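Local coordinates for uncharacterized protein Ta0194 (PDB 3BDI) that is of unknown function but, as a member of the alpha/beta hydrolase superfamily, is predicted to act as a hydrolase, probably through a serine nucleophile, at residues Y36-M41 with G185-I190; M41-D44 with L48-N51; M113-T118 with V131-V136. All coordinates share one frame; numbering follows the deposited sequence.

Contact 1 of 3, residues Y36-M41 with G185-I190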
ATOM      1  N   TYR A  36       3.612  -7.781   7.177  1.00  9.59           N
ATOM      2  CA  TYR A  36       3.727  -8.247   8.549  1.00  8.52           C
ATOM      3  C   TYR A  36       5.183  -8.135   9.075  1.00  9.24           C
ATOM      4  O   TYR A  36       5.402  -7.819  10.256  1.00 10.90           O
ATOM      5  CB  TYR A  36       3.253  -9.702   8.663  1.00 12.04           C
ATOM      6  CG  TYR A  36       3.269 -10.268  10.047  1.00 13.42           C
ATOM      7  CD1 TYR A  36       2.197 -10.092  10.883  1.00 15.17           C
ATOM      8  CD2 TYR A  36       4.371 -10.952  10.504  1.00 13.65           C
ATOM      9  CE1 TYR A  36       2.225 -10.617  12.196  1.00 17.33           C
ATOM     10  CE2 TYR A  36       4.403 -11.495  11.774  1.00 15.95           C
ATOM     11  CZ  TYR A  36       3.334 -11.318  12.589  1.00 16.91           C
ATOM     12  OH  TYR A  36       3.428 -11.890  13.868  1.00 25.06           O
ATOM     13  N   SER A  37       6.175  -8.410   8.205  1.00 10.62           N
ATOM     14  CA  SER A  37       7.540  -8.598   8.621  1.00 11.26           C
ATOM     15  C   SER A  37       8.377  -7.346   8.512  1.00 10.76           C
ATOM     16  O   SER A  37       9.547  -7.385   8.905  1.00 12.17           O
ATOM     17  CB  SER A  37       8.212  -9.703   7.806  1.00 15.20           C
ATOM     18  OG  SER A  37       7.551 -10.949   8.035  1.00 20.51           O
ATOM     19  N   PHE A  38       7.796  -6.251   7.990  1.00 10.07           N
ATOM     20  CA  PHE A  38       8.577  -5.035   7.691  1.00  8.41           C
ATOM     21  C   PHE A  38       7.864  -3.819   8.269  1.00  9.03           C
ATOM     22  O   PHE A  38       6.821  -3.939   8.937  1.00 10.44           O
ATOM     23  CB  PHE A  38       8.776  -4.910   6.186  1.00  9.01           C
ATOM     24  CG  PHE A  38       9.463  -6.137   5.596  1.00 10.48           C
ATOM     25  CD1 PHE A  38      10.805  -6.366   5.892  1.00 11.72           C
ATOM     26  CD2 PHE A  38       8.765  -7.080   4.841  1.00 11.41           C
ATOM     27  CE1 PHE A  38      11.448  -7.508   5.445  1.00 12.85           C
ATOM     28  CE2 PHE A  38       9.426  -8.228   4.383  1.00 13.07           C
ATOM     29  CZ  PHE A  38      10.749  -8.433   4.699  1.00 11.76           C
ATOM     30  N   THR A  39       8.493  -2.656   8.117  1.00  8.10           N
ATOM     31  CA  THR A  39       7.899  -1.418   8.592  1.00  7.75           C
ATOM     32  C   THR A  39       8.055  -0.335   7.555  1.00  7.73           C
ATOM     33  O   THR A  39       8.605  -0.564   6.461  1.00  8.50           O
ATOM     34  CB  THR A  39       8.522  -0.945   9.949  1.00  8.08           C
ATOM     35  OG1 THR A  39       9.827  -0.358   9.780  1.00 10.28           O
ATOM     36  CG2 THR A  39       8.587  -2.063  10.967  1.00  9.48           C
ATOM     37  N   SER A  40       7.654   0.900   7.902  1.00  8.52           N
ATOM     38  CA  SER A  40       7.844   2.039   7.016  1.00  8.13           C
ATOM     39  C   SER A  40       9.312   2.350   6.755  1.00  7.67           C
ATOM     40  O   SER A  40       9.619   3.027   5.747  1.00  9.37           O
ATOM     41  CB  SER A  40       7.155   3.269   7.575  1.00  7.95           C
ATOM     42  OG  SER A  40       7.761   3.659   8.782  1.00  9.59           O
HETATM   43  N   MSE A  41      10.228   1.861   7.602  1.00  8.07           N
HETATM   44  CA  MSE A  41      11.671   2.030   7.349  1.00  8.67           C
HETATM   45  C   MSE A  41      12.132   1.254   6.120  1.00  8.97           C
HETATM   46  O   MSE A  41      13.085   1.669   5.444  1.00 10.09           O
HETATM   47  CB  MSE A  41      12.502   1.629   8.562  1.00 10.51           C
HETATM   48  CG  MSE A  41      12.180   2.387   9.819  1.00  8.73           C
HETATM   49 SE   MSE A  41      12.576   4.288   9.693  0.75 13.49          SE
HETATM   50  CE  MSE A  41      14.465   4.124   9.443  1.00 20.86           C
ATOM     51  N   GLY A 185      11.483 -13.283  -4.566  1.00 11.22           N
ATOM     52  CA  GLY A 185      10.397 -13.895  -3.759  1.00 10.74           C
ATOM     53  C   GLY A 185       9.353 -12.865  -3.349  1.00 12.54           C
ATOM     54  O   GLY A 185       9.123 -11.882  -4.048  1.00 11.47           O
ATOM     55  N   HIS A 186       8.750 -13.069  -2.191  1.00 10.80           N
ATOM     56  CA  HIS A 186       7.576 -12.346  -1.791  1.00 11.86           C
ATOM     57  C   HIS A 186       7.781 -10.797  -1.667  1.00 11.98           C
ATOM     58  O   HIS A 186       6.932 -10.099  -2.283  1.00 14.66           O
ATOM     59  CB  HIS A 186       6.985 -13.073  -0.575  1.00 11.71           C
ATOM     60  CG  HIS A 186       5.694 -12.535  -0.058  1.00 12.19           C
ATOM     61  ND1 HIS A 186       4.521 -12.547  -0.787  1.00 11.65           N
ATOM     62  CD2 HIS A 186       5.385 -12.025   1.152  1.00 13.24           C
ATOM     63  CE1 HIS A 186       3.559 -11.996  -0.053  1.00 11.90           C
ATOM     64  NE2 HIS A 186       4.055 -11.699   1.131  1.00 14.19           N
ATOM     65  N   PRO A 187       8.805 -10.240  -0.944  1.00 15.21           N
ATOM     66  CA  PRO A 187       9.088  -8.760  -0.780  1.00 15.41           C
ATOM     67  C   PRO A 187       9.901  -8.103  -1.937  1.00 12.32           C
ATOM     68  O   PRO A 187      11.127  -7.869  -1.899  1.00 11.03           O
ATOM     69  CB  PRO A 187       9.903  -8.700   0.501  1.00 16.30           C
ATOM     70  CG  PRO A 187      10.523  -9.920   0.582  1.00 17.44           C
ATOM     71  CD  PRO A 187       9.720 -10.990  -0.090  1.00 13.77           C
ATOM     72  N   VAL A 188       9.163  -7.842  -2.984  1.00 11.53           N
ATOM     73  CA  VAL A 188       9.770  -7.494  -4.222  1.00  9.30           C
ATOM     74  C   VAL A 188      10.557  -6.195  -4.145  1.00  9.67           C
ATOM     75  O   VAL A 188      11.600  -6.024  -4.798  1.00  8.80           O
ATOM     76  CB  VAL A 188       8.687  -7.406  -5.368  1.00 11.23           C
ATOM     77  CG1 VAL A 188       9.348  -7.136  -6.706  1.00 11.17           C
ATOM     78  CG2 VAL A 188       7.834  -8.709  -5.438  1.00 13.41           C
ATOM     79  N   TYR A 189      10.008  -5.260  -3.371  1.00  8.38           N
ATOM     80  CA  TYR A 189      10.577  -3.930  -3.144  1.00  9.35           C
ATOM     81  C   TYR A 189      11.873  -3.976  -2.307  1.00  8.51           C
ATOM     82  O   TYR A 189      12.546  -2.973  -2.164  1.00 10.27           O
ATOM     83  CB  TYR A 189       9.510  -2.993  -2.484  1.00  9.19           C
ATOM     84  CG  TYR A 189       8.880  -3.687  -1.320  1.00  9.63           C
ATOM     85  CD1 TYR A 189       9.427  -3.621  -0.051  1.00  9.45           C
ATOM     86  CD2 TYR A 189       7.794  -4.521  -1.505  1.00 10.56           C
ATOM     87  CE1 TYR A 189       8.901  -4.354   0.996  1.00  9.41           C
ATOM     88  CE2 TYR A 189       7.277  -5.261  -0.479  1.00 10.26           C
ATOM     89  CZ  TYR A 189       7.812  -5.190   0.780  1.00 10.58           C
ATOM     90  OH  TYR A 189       7.390  -5.935   1.865  1.00 13.13           O
ATOM     91  N   ILE A 190      12.209  -5.145  -1.763  1.00  9.57           N
ATOM     92  CA  ILE A 190      13.492  -5.364  -1.082  1.00  9.01           C
ATOM     93  C   ILE A 190      14.441  -6.160  -1.969  1.00  9.47           C
ATOM     94  O   ILE A 190      15.629  -5.849  -2.074  1.00 10.72           O
ATOM     95  CB  ILE A 190      13.301  -6.084   0.257  1.00  9.43           C
ATOM     96  CG1 ILE A 190      12.632  -5.114   1.258  1.00 12.27           C
ATOM     97  CG2 ILE A 190      14.640  -6.537   0.845  1.00 10.68           C
ATOM     98  CD1 ILE A 190      12.178  -5.768   2.595  1.00 13.19           C
TER
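Phe38 reaches out of the loop after strand 28-33 and lays its ring over Ile190, with Pro187 and Tyr189 alongside. Its CB points toward segment 185-190, and CG stands anti to the carbonyl carbon (chi1 -57°), which carries the ring across to the short helix beginning at Val188. Beyond CB, the ring atoms find different neighbours. CG is only grazed by the Ile190 methyl, which sits over the face nearest CD1 and CE1, and Phe38 CE1 comes to 3.4 Å from Ile190 CD1. At the far end, Phe38 CZ also meets that methyl, at 3.7 Å from Ile190 CD1. The other flank is shared: Phe38 CD2 lies 3.5 Å from Tyr189 OH, and Phe38 CE2 is 3.9 Å from Pro187 CB, both approaching obliquely. Ile190 CD1 sits 3.6 Å from the centroid of the Phe38 ring and 19° off its normal, a CH-pi contact in which the two side chains arrive from opposite directions. Ser37 CB lies over the opposite face of the same ring. Replacing Phe38 by an alanine is likely to strip Ile190 CD1, Pro187 CB and Tyr189 OH of their shared partner, opening a gap between the segments.

Pro187 takes the N-cap position of the helix that carries Tyr189 and Ile190. Just before it, His186 bonds through NE2 to Ser108 OG and through ND1 to Asp158 OD2, a geometry consistent with a Ser-His-Asp triad. No hydrogen bond joins the two segments. The contact therefore rests on apolar packing, a CH-pi contact and the flank of the Tyr189 hydroxyl, which tie the loop to the chain bearing the presumed triad histidine without drawing on the histidine's own polar atoms.

Contact 2 of 3, residues M41-D44 with L48-N51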
HETATM    1  N   MSE A  41      10.228   1.861   7.602  1.00  8.07           N
HETATM    2  CA  MSE A  41      11.671   2.030   7.349  1.00  8.67           C
HETATM    3  C   MSE A  41      12.132   1.254   6.120  1.00  8.97           C
HETATM    4  O   MSE A  41      13.085   1.669   5.444  1.00 10.09           O
HETATM    5  CB  MSE A  41      12.502   1.629   8.562  1.00 10.51           C
HETATM    6  CG  MSE A  41      12.180   2.387   9.819  1.00  8.73           C
HETATM    7 SE   MSE A  41      12.576   4.288   9.693  0.75 13.49          SE
HETATM    8  CE  MSE A  41      14.465   4.124   9.443  1.00 20.86           C
ATOM      9  N   ASP A  42      11.452   0.160   5.802  1.00  8.81           N
ATOM     10  CA  ASP A  42      11.966  -0.739   4.785  1.00  7.81           C
ATOM     11  C   ASP A  42      11.775  -0.246   3.361  1.00  8.26           C
ATOM     12  O   ASP A  42      12.387  -0.782   2.434  1.00  9.69           O
ATOM     13  CB  ASP A  42      11.397  -2.122   5.009  1.00  9.33           C
ATOM     14  CG  ASP A  42      11.949  -2.729   6.244  1.00  8.89           C
ATOM     15  OD1 ASP A  42      13.148  -3.102   6.234  1.00 11.55           O
ATOM     16  OD2 ASP A  42      11.259  -2.839   7.266  1.00  9.94           O
ATOM     17  N   TRP A  43      10.966   0.789   3.147  1.00  8.92           N
ATOM     18  CA  TRP A  43      10.814   1.421   1.873  1.00  9.11           C
ATOM     19  C   TRP A  43      12.119   2.179   1.493  1.00  9.35           C
ATOM     20  O   TRP A  43      12.221   2.622   0.338  1.00  9.39           O
ATOM     21  CB  TRP A  43       9.631   2.420   1.898  1.00  9.01           C
ATOM     22  CG  TRP A  43       8.305   1.877   2.362  1.00  8.07           C
ATOM     23  CD1 TRP A  43       7.556   2.408   3.365  1.00  8.43           C
ATOM     24  CD2 TRP A  43       7.555   0.737   1.854  1.00  7.62           C
ATOM     25  NE1 TRP A  43       6.397   1.676   3.526  1.00  8.45           N
ATOM     26  CE2 TRP A  43       6.374   0.643   2.628  1.00  9.03           C
ATOM     27  CE3 TRP A  43       7.807  -0.257   0.896  1.00  8.94           C
ATOM     28  CZ2 TRP A  43       5.406  -0.315   2.394  1.00  9.39           C
ATOM     29  CZ3 TRP A  43       6.830  -1.220   0.669  1.00  8.37           C
ATOM     30  CH2 TRP A  43       5.638  -1.243   1.442  1.00  9.09           C
ATOM     31  N   ASP A  44      13.049   2.342   2.422  1.00 10.20           N
ATOM     32  CA  ASP A  44      14.365   2.946   2.110  1.00  9.67           C
ATOM     33  C   ASP A  44      15.064   2.115   1.036  1.00  9.44           C
ATOM     34  O   ASP A  44      15.840   2.659   0.243  1.00 10.28           O
ATOM     35  CB  ASP A  44      15.312   2.938   3.344  1.00 11.41           C
ATOM     36  CG  ASP A  44      15.050   4.022   4.370  1.00 14.87           C
ATOM     37  OD1 ASP A  44      14.260   4.925   4.066  1.00 15.76           O
ATOM     38  OD2 ASP A  44      15.725   3.917   5.442  1.00 19.43           O
ATOM     39  N   LEU A  48      11.723   4.756  -2.170  1.00  8.96           N
ATOM     40  CA  LEU A  48      10.387   5.061  -2.707  1.00  9.67           C
ATOM     41  C   LEU A  48       9.927   6.471  -2.490  1.00 11.46           C
ATOM     42  O   LEU A  48       9.191   7.002  -3.305  1.00 12.04           O
ATOM     43  CB  LEU A  48       9.363   4.060  -2.209  1.00 11.15           C
ATOM     44  CG  LEU A  48       9.562   2.589  -2.563  1.00 10.12           C
ATOM     45  CD1 LEU A  48       8.368   1.743  -2.094  1.00 11.27           C
ATOM     46  CD2 LEU A  48       9.738   2.437  -4.067  1.00 10.58           C
ATOM     47  N   PHE A  49      10.393   7.123  -1.423  1.00  9.41           N
ATOM     48  CA  PHE A  49       9.942   8.485  -1.179  1.00 10.14           C
ATOM     49  C   PHE A  49      10.461   9.394  -2.287  1.00 11.21           C
ATOM     50  O   PHE A  49       9.675  10.097  -2.923  1.00 11.95           O
ATOM     51  CB  PHE A  49      10.293   9.021   0.227  1.00  8.83           C
ATOM     52  CG  PHE A  49       9.728   8.176   1.331  1.00  9.26           C
ATOM     53  CD1 PHE A  49      10.448   7.070   1.805  1.00 13.17           C
ATOM     54  CD2 PHE A  49       8.503   8.466   1.875  1.00 11.53           C
ATOM     55  CE1 PHE A  49       9.969   6.258   2.810  1.00 14.58           C
ATOM     56  CE2 PHE A  49       7.980   7.606   2.885  1.00 13.61           C
ATOM     57  CZ  PHE A  49       8.730   6.493   3.313  1.00 11.59           C
ATOM     58  N   ASN A  50      11.759   9.341  -2.532  1.00 10.68           N
ATOM     59  CA  ASN A  50      12.346  10.161  -3.594  1.00 10.13           C
ATOM     60  C   ASN A  50      11.787   9.750  -4.948  1.00 10.80           C
ATOM     61  O   ASN A  50      11.465  10.623  -5.761  1.00 13.02           O
ATOM     62  CB  ASN A  50      13.863  10.148  -3.591  1.00 10.38           C
ATOM     63  CG  ASN A  50      14.441  10.916  -2.465  1.00 14.20           C
ATOM     64  OD1 ASN A  50      14.140  12.111  -2.304  1.00 14.28           O
ATOM     65  ND2 ASN A  50      15.293  10.262  -1.662  1.00 15.52           N
ATOM     66  N   ASN A  51      11.691   8.473  -5.239  1.00 11.65           N
ATOM     67  CA  ASN A  51      11.214   8.060  -6.565  1.00 12.66           C
ATOM     68  C   ASN A  51       9.765   8.441  -6.881  1.00 14.22           C
ATOM     69  O   ASN A  51       9.426   8.774  -8.040  1.00 15.44           O
ATOM     70  CB  ASN A  51      11.432   6.559  -6.782  1.00 14.65           C
ATOM     71  CG  ASN A  51      12.867   6.241  -7.135  1.00 13.83           C
ATOM     72  OD1 ASN A  51      13.365   6.716  -8.161  1.00 17.16           O
ATOM     73  ND2 ASN A  51      13.476   5.345  -6.400  1.00 15.43           N
TER
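The CA atoms of Trp43 and Leu48 are 5.9 Å apart, the closest CA pair between the segments, where a 3-10 segment that includes residues 42-44 leads, after a short link, to the helix starting at Leu48. A weak hydrogen bond spans the gap, Leu48 N lying 3.3 Å from Trp43 O. Long as it is, the bond is almost straight, with 174° at the hydrogen. Within the first segment, Asp44 N donates to Met41 O and closes a 3-10 turn.

Beside this bond the side chains pack. Leu48 CD1 approaches the six-membered part of the Trp43 indole obliquely, 3.6 Å from CE3 of Trp43. Phe49 reaches the same residue nearer its root, its CE1 lying 4.0 Å from Trp43 CB. With CG anti to the carbonyl carbon (chi1 -54°), the indole leads away from the helix toward Met105 and Ala107 of strand 102-107, while Tyr189 meets its ring from another side. Phe49 leans on Val59 and, like Trp43, on Ala61 of strand 57-62. The buried trio thus seats the connection between the parallel strands 28-33 and 57-62 on the sheet, the beta-alpha-beta crossover that carries the first helix of the alpha/beta hydrolase fold.

Contact 3 of 3, residues M113-T118 with V131-V136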
HETATM    1  N   MSE A 113      -4.977  -5.003   3.032  1.00 11.55           N
HETATM    2  CA  MSE A 113      -5.575  -3.829   3.610  1.00 11.14           C
HETATM    3  C   MSE A 113      -6.024  -2.836   2.555  1.00 12.41           C
HETATM    4  O   MSE A 113      -7.106  -2.223   2.691  1.00 11.29           O
HETATM    5  CB  MSE A 113      -4.605  -3.149   4.574  1.00 12.78           C
HETATM    6  CG  MSE A 113      -4.261  -3.956   5.768  1.00  9.02           C
HETATM    7 SE   MSE A 113      -3.051  -3.000   6.927  0.75 11.80          SE
HETATM    8  CE  MSE A 113      -3.086  -4.263   8.378  1.00 12.93           C
ATOM      9  N   VAL A 114      -5.175  -2.598   1.543  1.00 10.11           N
ATOM     10  CA  VAL A 114      -5.558  -1.600   0.538  1.00 11.10           C
ATOM     11  C   VAL A 114      -6.714  -2.095  -0.336  1.00 12.91           C
ATOM     12  O   VAL A 114      -7.549  -1.275  -0.768  1.00 12.11           O
ATOM     13  CB  VAL A 114      -4.403  -1.132  -0.333  1.00 13.13           C
ATOM     14  CG1 VAL A 114      -3.353  -0.467   0.528  1.00 11.81           C
ATOM     15  CG2 VAL A 114      -3.805  -2.241  -1.204  1.00 15.94           C
ATOM     16  N   ILE A 115      -6.778  -3.397  -0.579  1.00 11.99           N
ATOM     17  CA  ILE A 115      -7.951  -3.958  -1.294  1.00 12.34           C
ATOM     18  C   ILE A 115      -9.219  -3.694  -0.467  1.00 13.64           C
ATOM     19  O   ILE A 115     -10.217  -3.129  -0.986  1.00 15.01           O
ATOM     20  CB  ILE A 115      -7.714  -5.440  -1.673  1.00 12.77           C
ATOM     21  CG1 ILE A 115      -6.687  -5.454  -2.837  1.00 16.71           C
ATOM     22  CG2 ILE A 115      -9.028  -6.164  -2.078  1.00 14.82           C
ATOM     23  CD1 ILE A 115      -6.134  -6.773  -3.195  1.00 16.94           C
HETATM   24  N   MSE A 116      -9.190  -4.059   0.806  1.00 13.30           N
HETATM   25  CA  MSE A 116     -10.345  -3.852   1.641  1.00 12.67           C
HETATM   26  C   MSE A 116     -10.751  -2.397   1.725  1.00 14.23           C
HETATM   27  O   MSE A 116     -11.956  -2.062   1.710  1.00 13.05           O
HETATM   28  CB  MSE A 116     -10.136  -4.394   3.056  1.00 15.75           C
HETATM   29  CG  MSE A 116     -11.389  -4.234   3.959  1.00 13.93           C
HETATM   30 SE   MSE A 116     -12.939  -5.264   3.344  0.75 22.63          SE
HETATM   31  CE  MSE A 116     -12.432  -6.833   4.156  1.00 19.80           C
ATOM     32  N   THR A 117      -9.790  -1.499   1.832  1.00 12.46           N
ATOM     33  CA  THR A 117     -10.103  -0.072   1.838  1.00 11.79           C
ATOM     34  C   THR A 117     -10.828   0.386   0.560  1.00 15.23           C
ATOM     35  O   THR A 117     -11.755   1.201   0.623  1.00 13.55           O
ATOM     36  CB  THR A 117      -8.828   0.751   2.012  1.00 12.14           C
ATOM     37  OG1 THR A 117      -8.173   0.314   3.206  1.00 12.27           O
ATOM     38  CG2 THR A 117      -9.097   2.241   2.076  1.00 13.38           C
ATOM     39  N   THR A 118     -10.436  -0.174  -0.580  1.00 13.39           N
ATOM     40  CA  THR A 118     -11.105   0.152  -1.857  1.00 12.96           C
ATOM     41  C   THR A 118     -12.515  -0.425  -1.915  1.00 15.19           C
ATOM     42  O   THR A 118     -13.408   0.233  -2.435  1.00 14.30           O
ATOM     43  CB  THR A 118     -10.248  -0.323  -3.039  1.00 13.25           C
ATOM     44  OG1 THR A 118      -8.911   0.181  -2.887  1.00 12.80           O
ATOM     45  CG2 THR A 118     -10.788   0.207  -4.345  1.00 12.76           C
ATOM     46  N   VAL A 131       1.197  -5.649  -3.781  1.00  9.33           N
ATOM     47  CA  VAL A 131       2.338  -6.525  -3.947  1.00  8.39           C
ATOM     48  C   VAL A 131       2.008  -7.839  -3.250  1.00 10.33           C
ATOM     49  O   VAL A 131       2.049  -7.926  -2.022  1.00 11.58           O
ATOM     50  CB  VAL A 131       3.630  -5.925  -3.364  1.00  9.52           C
ATOM     51  CG1 VAL A 131       4.875  -6.720  -3.814  1.00 10.52           C
ATOM     52  CG2 VAL A 131       3.771  -4.440  -3.776  1.00 11.85           C
ATOM     53  N   ALA A 132       1.640  -8.860  -4.039  1.00  8.67           N
ATOM     54  CA  ALA A 132       1.268 -10.172  -3.513  1.00 10.08           C
ATOM     55  C   ALA A 132       0.346 -10.061  -2.304  1.00  9.13           C
ATOM     56  O   ALA A 132       0.645 -10.547  -1.207  1.00 10.40           O
ATOM     57  CB  ALA A 132       2.474 -11.056  -3.254  1.00 11.44           C
ATOM     58  N   PRO A 133      -0.827  -9.443  -2.501  1.00 10.67           N
ATOM     59  CA  PRO A 133      -1.745  -9.230  -1.380  1.00 11.29           C
ATOM     60  C   PRO A 133      -2.196 -10.478  -0.678  1.00 11.58           C
ATOM     61  O   PRO A 133      -2.628 -11.430  -1.335  1.00 13.06           O
ATOM     62  CB  PRO A 133      -2.943  -8.547  -2.035  1.00 13.35           C
ATOM     63  CG  PRO A 133      -2.838  -8.872  -3.535  1.00 11.52           C
ATOM     64  CD  PRO A 133      -1.355  -8.897  -3.768  1.00 10.39           C
ATOM     65  N   ALA A 134      -2.047 -10.489   0.640  1.00 11.08           N
ATOM     66  CA  ALA A 134      -2.482 -11.555   1.522  1.00 11.68           C
ATOM     67  C   ALA A 134      -3.841 -11.207   2.093  1.00 13.28           C
ATOM     68  O   ALA A 134      -4.285 -10.072   2.059  1.00 15.38           O
ATOM     69  CB  ALA A 134      -1.475 -11.719   2.642  1.00 11.94           C
ATOM     70  N   TRP A 135      -4.535 -12.245   2.553  1.00 15.77           N
ATOM     71  CA  TRP A 135      -5.792 -12.140   3.333  1.00 17.87           C
ATOM     72  C   TRP A 135      -7.037 -11.702   2.547  1.00 18.76           C
ATOM     73  O   TRP A 135      -8.049 -11.281   3.159  1.00 21.70           O
ATOM     74  CB  TRP A 135      -5.624 -11.246   4.577  1.00 20.49           C
ATOM     75  CG  TRP A 135      -4.476 -11.593   5.503  1.00 21.05           C
ATOM     76  CD1 TRP A 135      -3.678 -12.706   5.474  1.00 22.18           C
ATOM     77  CD2 TRP A 135      -4.026 -10.815   6.636  1.00 26.49           C
ATOM     78  NE1 TRP A 135      -2.744 -12.655   6.486  1.00 27.61           N
ATOM     79  CE2 TRP A 135      -2.945 -11.514   7.221  1.00 24.97           C
ATOM     80  CE3 TRP A 135      -4.434  -9.598   7.200  1.00 26.68           C
ATOM     81  CZ2 TRP A 135      -2.261 -11.045   8.360  1.00 28.87           C
ATOM     82  CZ3 TRP A 135      -3.753  -9.124   8.346  1.00 25.73           C
ATOM     83  CH2 TRP A 135      -2.675  -9.863   8.904  1.00 25.17           C
ATOM     84  N   VAL A 136      -7.007 -11.798   1.232  1.00 17.92           N
ATOM     85  CA  VAL A 136      -8.147 -11.324   0.437  1.00 17.90           C
ATOM     86  C   VAL A 136      -8.874 -12.437  -0.339  1.00 16.74           C
ATOM     87  O   VAL A 136      -9.729 -12.150  -1.157  1.00 15.26           O
ATOM     88  CB  VAL A 136      -7.769 -10.144  -0.525  1.00 20.14           C
ATOM     89  CG1 VAL A 136      -7.335  -8.937   0.280  1.00 26.00           C
ATOM     90  CG2 VAL A 136      -6.711 -10.557  -1.542  1.00 24.45           C
TER
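The pyrrolidine ring of Pro133 meets Ile115 through its CB and CG carbons, the closest approach being 3.8 Å from Pro133 CB to Ile115 CD1. The two side chains cross at a slant, and the methyl comes nearly as close to CG of the ring. The planar groups of the helix are its carbonyls, and two of them are gripped twice. Thr117 N and Thr117 OG1 both donate to Met113 O, a selenomethionine carbonyl, from opposite faces of its plane, the hydroxyl at 2.8 Å from Met113 O. One residue on, Thr118 repeats the pattern on Val114 O, with OG1 at 2.9 Å from Val114 O.

Ile115 makes the close contacts from the helix side. Its CG1 branch, anti to the carbonyl carbon (chi1 -73°), extends CD1 toward Pro133, while Ile115 CG2 lies 4.0 Å from Val136 CG1. The Val136 side chain crosses that of Ile115 at about a right angle, and Ile115 thus packs against both Pro133 and Val136. Ala134 of the loop and Val131 at the end of the strand make backbone hydrogen bonds with Ser108, the likely nucleophile at the head of helix 109-120. The three touching residues, Ile115, Pro133 and Val136, are apolar and buried, while the threonine hydroxyls are satisfied inside the helix; no hydrogen bond crosses between the two segments, which meet through apolar contact.

From the N terminus, the chain leaves strand 28-33 and enters residues 36-44, which begin both contact 1 and contact 2. Contact 2 closes first, a short loop into helix 48-53, and the two share Met41. Contact 3 then closes a second short loop, from helix 109-120 to the stretch after strand 125-131, lying in series with contact 2 and on the opposite side of the chain's centre. Contact 1 closes last, enclosing contact 3 in its long loop. It touches both others: Tyr189 packs on Trp43, and His186 and Val188 lie against residues 131-132. Together they tie the loop after strand 28-33, helix 109-120 and the loop after strand 125-131 to the presumed triad histidine's segment.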